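Local coordinates for probable benzoylformate decarboxylase (Rhodococcus jostii, PDB 7ORX), which belongs to the thiamine diphosphate-dependent enzyme family and binds thiamine diphosphate together with a sodium ion, at residues C[378-383]-C[398-403]. Residues are numbered along the deposited sequence; the frame is centred on the assembly and turned at random.
With TPP (thiamine diphosphate), chain I.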
ATOM      1  N   GLU C 378     -23.621  19.624  12.260  1.00 77.36           N
ATOM      2  CA  GLU C 378     -22.671  19.736  11.130  1.00 80.81           C
ATOM      3  C   GLU C 378     -22.853  21.133  10.555  1.00 80.88           C
ATOM      4  O   GLU C 378     -23.310  21.271   9.425  1.00 83.20           O
ATOM      5  CB  GLU C 378     -22.914  18.613  10.130  1.00 83.24           C
ATOM      6  CG  GLU C 378     -21.803  18.491   9.091  1.00 88.93           C
ATOM      7  CD  GLU C 378     -21.946  17.285   8.157  1.00 97.31           C
ATOM      8  OE1 GLU C 378     -21.136  16.295   8.329  1.00 98.22           O
ATOM      9  OE2 GLU C 378     -22.905  17.281   7.304  1.00 97.23           O
ATOM     10  N   SER C 379     -22.606  22.128  11.392  1.00 83.27           N
ATOM     11  CA  SER C 379     -22.836  23.576  11.124  1.00 83.45           C
ATOM     12  C   SER C 379     -21.544  24.270  11.522  1.00 83.94           C
ATOM     13  O   SER C 379     -21.344  24.505  12.749  1.00 84.26           O
ATOM     14  CB  SER C 379     -24.015  24.121  11.881  1.00 82.77           C
ATOM     15  OG  SER C 379     -24.212  25.501  11.595  1.00 87.81           O
ATOM     16  N   THR C 380     -20.675  24.492  10.543  1.00 82.77           N
ATOM     17  CA  THR C 380     -19.231  24.667  10.798  1.00 83.65           C
ATOM     18  C   THR C 380     -18.976  26.050  11.402  1.00 84.06           C
ATOM     19  O   THR C 380     -18.154  26.111  12.333  1.00 84.16           O
ATOM     20  CB  THR C 380     -18.454  24.224   9.553  1.00 86.11           C
ATOM     21  OG1 THR C 380     -19.135  24.707   8.412  1.00 82.91           O
ATOM     22  CG2 THR C 380     -18.394  22.712   9.421  1.00 86.25           C
ATOM     23  N   SER C 381     -19.739  27.091  11.028  1.00 85.78           N
ATOM     24  CA  SER C 381     -19.457  28.500  11.438  1.00 84.27           C
ATOM     25  C   SER C 381     -20.169  28.903  12.734  1.00 81.36           C
ATOM     26  O   SER C 381     -19.887  29.998  13.195  1.00 79.53           O
ATOM     27  CB  SER C 381     -19.782  29.475  10.331  1.00 86.31           C
ATOM     28  OG  SER C 381     -21.176  29.699  10.255  1.00 86.62           O
ATOM     29  N   THR C 382     -20.983  28.039  13.337  1.00 80.55           N
ATOM     30  CA  THR C 382     -21.915  28.359  14.452  1.00 81.41           C
ATOM     31  C   THR C 382     -21.453  27.753  15.782  1.00 84.39           C
ATOM     32  O   THR C 382     -22.288  27.598  16.685  1.00 87.35           O
ATOM     33  CB  THR C 382     -23.293  27.778  14.140  1.00 81.45           C
ATOM     34  OG1 THR C 382     -23.201  26.357  14.149  1.00 86.34           O
ATOM     35  CG2 THR C 382     -23.823  28.201  12.794  1.00 83.76           C
ATOM     36  N   SER C 383     -20.184  27.386  15.921  1.00 84.92           N
ATOM     37  CA  SER C 383     -19.717  26.612  17.095  1.00 82.47           C
ATOM     38  C   SER C 383     -19.813  27.434  18.395  1.00 80.45           C
ATOM     39  O   SER C 383     -20.412  26.972  19.349  1.00 77.03           O
ATOM     40  CB  SER C 383     -18.358  26.091  16.852  1.00 82.39           C
ATOM     41  OG  SER C 383     -18.390  24.750  17.268  1.00 89.41           O
ATOM     42  N   TYR C 398     -24.420  15.041  22.063  1.00 65.19           N
ATOM     43  CA  TYR C 398     -23.777  15.811  20.967  1.00 64.70           C
ATOM     44  C   TYR C 398     -22.880  14.883  20.130  1.00 64.72           C
ATOM     45  O   TYR C 398     -22.062  14.167  20.701  1.00 64.03           O
ATOM     46  CB  TYR C 398     -22.955  16.961  21.552  1.00 64.75           C
ATOM     47  CG  TYR C 398     -22.328  17.884  20.537  1.00 65.34           C
ATOM     48  CD1 TYR C 398     -23.045  18.929  20.006  1.00 65.37           C
ATOM     49  CD2 TYR C 398     -21.028  17.725  20.091  1.00 66.04           C
ATOM     50  CE1 TYR C 398     -22.504  19.782  19.069  1.00 65.58           C
ATOM     51  CE2 TYR C 398     -20.465  18.571  19.140  1.00 65.90           C
ATOM     52  CZ  TYR C 398     -21.214  19.609  18.638  1.00 66.20           C
ATOM     53  OH  TYR C 398     -20.719  20.463  17.697  1.00 69.80           O
ATOM     54  N   TYR C 399     -23.047  14.935  18.815  1.00 65.20           N
ATOM     55  CA  TYR C 399     -22.153  14.323  17.807  1.00 65.20           C
ATOM     56  C   TYR C 399     -21.869  15.381  16.731  1.00 66.01           C
ATOM     57  O   TYR C 399     -22.753  16.050  16.298  1.00 63.91           O
ATOM     58  CB  TYR C 399     -22.755  13.041  17.220  1.00 64.92           C
ATOM     59  CG  TYR C 399     -23.086  12.043  18.284  1.00 64.27           C
ATOM     60  CD1 TYR C 399     -22.124  11.241  18.828  1.00 64.60           C
ATOM     61  CD2 TYR C 399     -24.349  11.955  18.814  1.00 65.38           C
ATOM     62  CE1 TYR C 399     -22.399  10.338  19.845  1.00 63.71           C
ATOM     63  CE2 TYR C 399     -24.651  11.076  19.841  1.00 64.90           C
ATOM     64  CZ  TYR C 399     -23.674  10.256  20.345  1.00 63.50           C
ATOM     65  OH  TYR C 399     -24.033   9.424  21.334  1.00 62.23           O
ATOM     66  N   PHE C 400     -20.607  15.487  16.328  1.00 68.17           N
ATOM     67  CA  PHE C 400     -20.098  16.355  15.242  1.00 68.02           C
ATOM     68  C   PHE C 400     -19.052  15.520  14.494  1.00 66.53           C
ATOM     69  O   PHE C 400     -18.317  14.766  15.097  1.00 62.11           O
ATOM     70  CB  PHE C 400     -19.564  17.655  15.864  1.00 69.11           C
ATOM     71  CG  PHE C 400     -18.948  18.614  14.886  1.00 70.84           C
ATOM     72  CD1 PHE C 400     -17.724  18.376  14.324  1.00 72.34           C
ATOM     73  CD2 PHE C 400     -19.619  19.755  14.488  1.00 74.42           C
ATOM     74  CE1 PHE C 400     -17.173  19.256  13.402  1.00 74.00           C
ATOM     75  CE2 PHE C 400     -19.082  20.627  13.552  1.00 75.19           C
ATOM     76  CZ  PHE C 400     -17.864  20.363  12.990  1.00 74.46           C
ATOM     77  N   PRO C 401     -18.924  15.650  13.164  1.00 68.67           N
ATOM     78  CA  PRO C 401     -18.000  14.818  12.407  1.00 70.19           C
ATOM     79  C   PRO C 401     -16.569  14.934  12.938  1.00 71.11           C
ATOM     80  O   PRO C 401     -16.041  16.034  12.944  1.00 75.76           O
ATOM     81  CB  PRO C 401     -18.093  15.361  10.963  1.00 70.97           C
ATOM     82  CG  PRO C 401     -18.767  16.697  11.089  1.00 70.24           C
ATOM     83  CD  PRO C 401     -19.661  16.574  12.295  1.00 69.25           C
ATOM     84  N   ALA C 402     -15.957  13.807  13.288  1.00 70.74           N
ATOM     85  CA  ALA C 402     -14.680  13.778  14.039  1.00 68.80           C
ATOM     86  C   ALA C 402     -13.491  14.098  13.138  1.00 67.48           C
ATOM     87  O   ALA C 402     -12.447  14.361  13.694  1.00 66.37           O
ATOM     88  CB  ALA C 402     -14.514  12.468  14.779  1.00 66.79           C
ATOM     89  N   SER C 403     -13.621  14.103  11.821  1.00 68.45           N
ATOM     90  CA  SER C 403     -12.538  14.611  10.938  1.00 71.99           C
ATOM     91  C   SER C 403     -13.078  15.731  10.043  1.00 73.43           C
ATOM     92  O   SER C 403     -12.481  16.019   9.017  1.00 74.12           O
ATOM     93  CB  SER C 403     -11.908  13.514  10.126  1.00 72.30           C
ATOM     94  OG  SER C 403     -12.666  13.288   8.940  1.00 74.65           O
TER
HETATM   95  N1' TPP I 601     -15.693  18.892   1.628  1.00 77.55           N
HETATM   96  C2' TPP I 601     -15.864  18.011   2.622  1.00 80.67           C
HETATM   97  CM2 TPP I 601     -16.297  16.626   2.268  1.00 81.97           C
HETATM   98  N3' TPP I 601     -15.666  18.276   3.912  1.00 78.00           N
HETATM   99  C4' TPP I 601     -15.258  19.514   4.235  1.00 78.49           C
HETATM  100  N4' TPP I 601     -15.060  19.749   5.540  1.00 78.57           N
HETATM  101  C5' TPP I 601     -15.063  20.521   3.259  1.00 77.74           C
HETATM  102  C6' TPP I 601     -15.289  20.126   1.955  1.00 72.67           C
HETATM  103  C7' TPP I 601     -14.628  21.938   3.598  1.00 83.19           C
HETATM  104  N3  TPP I 601     -15.651  22.719   4.336  1.00 83.33           N
HETATM  105  C2  TPP I 601     -15.506  23.038   5.625  1.00 87.60           C
HETATM  106  S1  TPP I 601     -16.781  24.015   6.226  1.00 84.99           S
HETATM  107  C5  TPP I 601     -17.517  23.980   4.652  1.00 91.47           C
HETATM  108  C4  TPP I 601     -16.843  23.187   3.779  1.00 88.71           C
HETATM  109  CM4 TPP I 601     -17.266  22.870   2.374  1.00 85.90           C
HETATM  110  C6  TPP I 601     -18.733  24.814   4.357  1.00 86.98           C
HETATM  111  C7  TPP I 601     -20.022  24.159   4.757  1.00 89.35           C
HETATM  112  O7  TPP I 601     -20.700  25.084   5.628  1.00 84.16           O
HETATM  113  PA  TPP I 601     -22.265  24.956   5.920  1.00 78.77           P
HETATM  114  O1A TPP I 601     -22.832  23.590   6.126  1.00 84.94           O
HETATM  115  O2A TPP I 601     -22.893  25.761   4.832  1.00109.98           O
HETATM  116  O3A TPP I 601     -22.238  25.735   7.321  1.00 76.23           O
HETATM  117  PB  TPP I 601     -21.739  27.252   7.645  1.00 83.26           P
HETATM  118  O1B TPP I 601     -21.969  27.510   9.125  1.00 70.48           O
HETATM  119  O2B TPP I 601     -20.281  27.343   7.244  1.00 64.48           O
HETATM  120  O3B TPP I 601     -22.622  28.114   6.769  1.00 90.75           O
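E378, T380, F400 and P401 carry this contact, which illustrates how a cofactor-binding loop can be backed by side-chain packing, no hydrogen bond linking 378-383 to 398-403. With CG anti to the backbone N (chi1 177°), the phenyl ring of F400 extends toward the loop, and its far end reaches it: CZ lies 4.3 Å from T380 CG2, and CE2 lies 4.4 Å from E378 CA. P401 CD rests over one face of the same ring, offset toward the rim. Beside it the extended E378 side chain lies at a slant to the proline ring, its OE1 3.7 Å from P401 CG. That carboxylate is buried but satisfied, for OE1 accepts a hydrogen bond from F408 N and OE2 a weak one from G407 N. In the C-terminal TPP-binding domain, 398-399 is an edge strand of the parallel sheet within this chain and pairs with 374-378, whose end runs into the loop that meets the diphosphate. Polar contacts gather on the cofactor: S381 grips O1B of thiamine diphosphate twice, through OG at 2.6 Å and through N at 3.0 Å, while T380 OG1 makes a weak hydrogen bond of 3.1 Å to O2B. Within the loop, S379 OG donates to T382 OG1 over 2.9 Å, just ahead of helix 383-389.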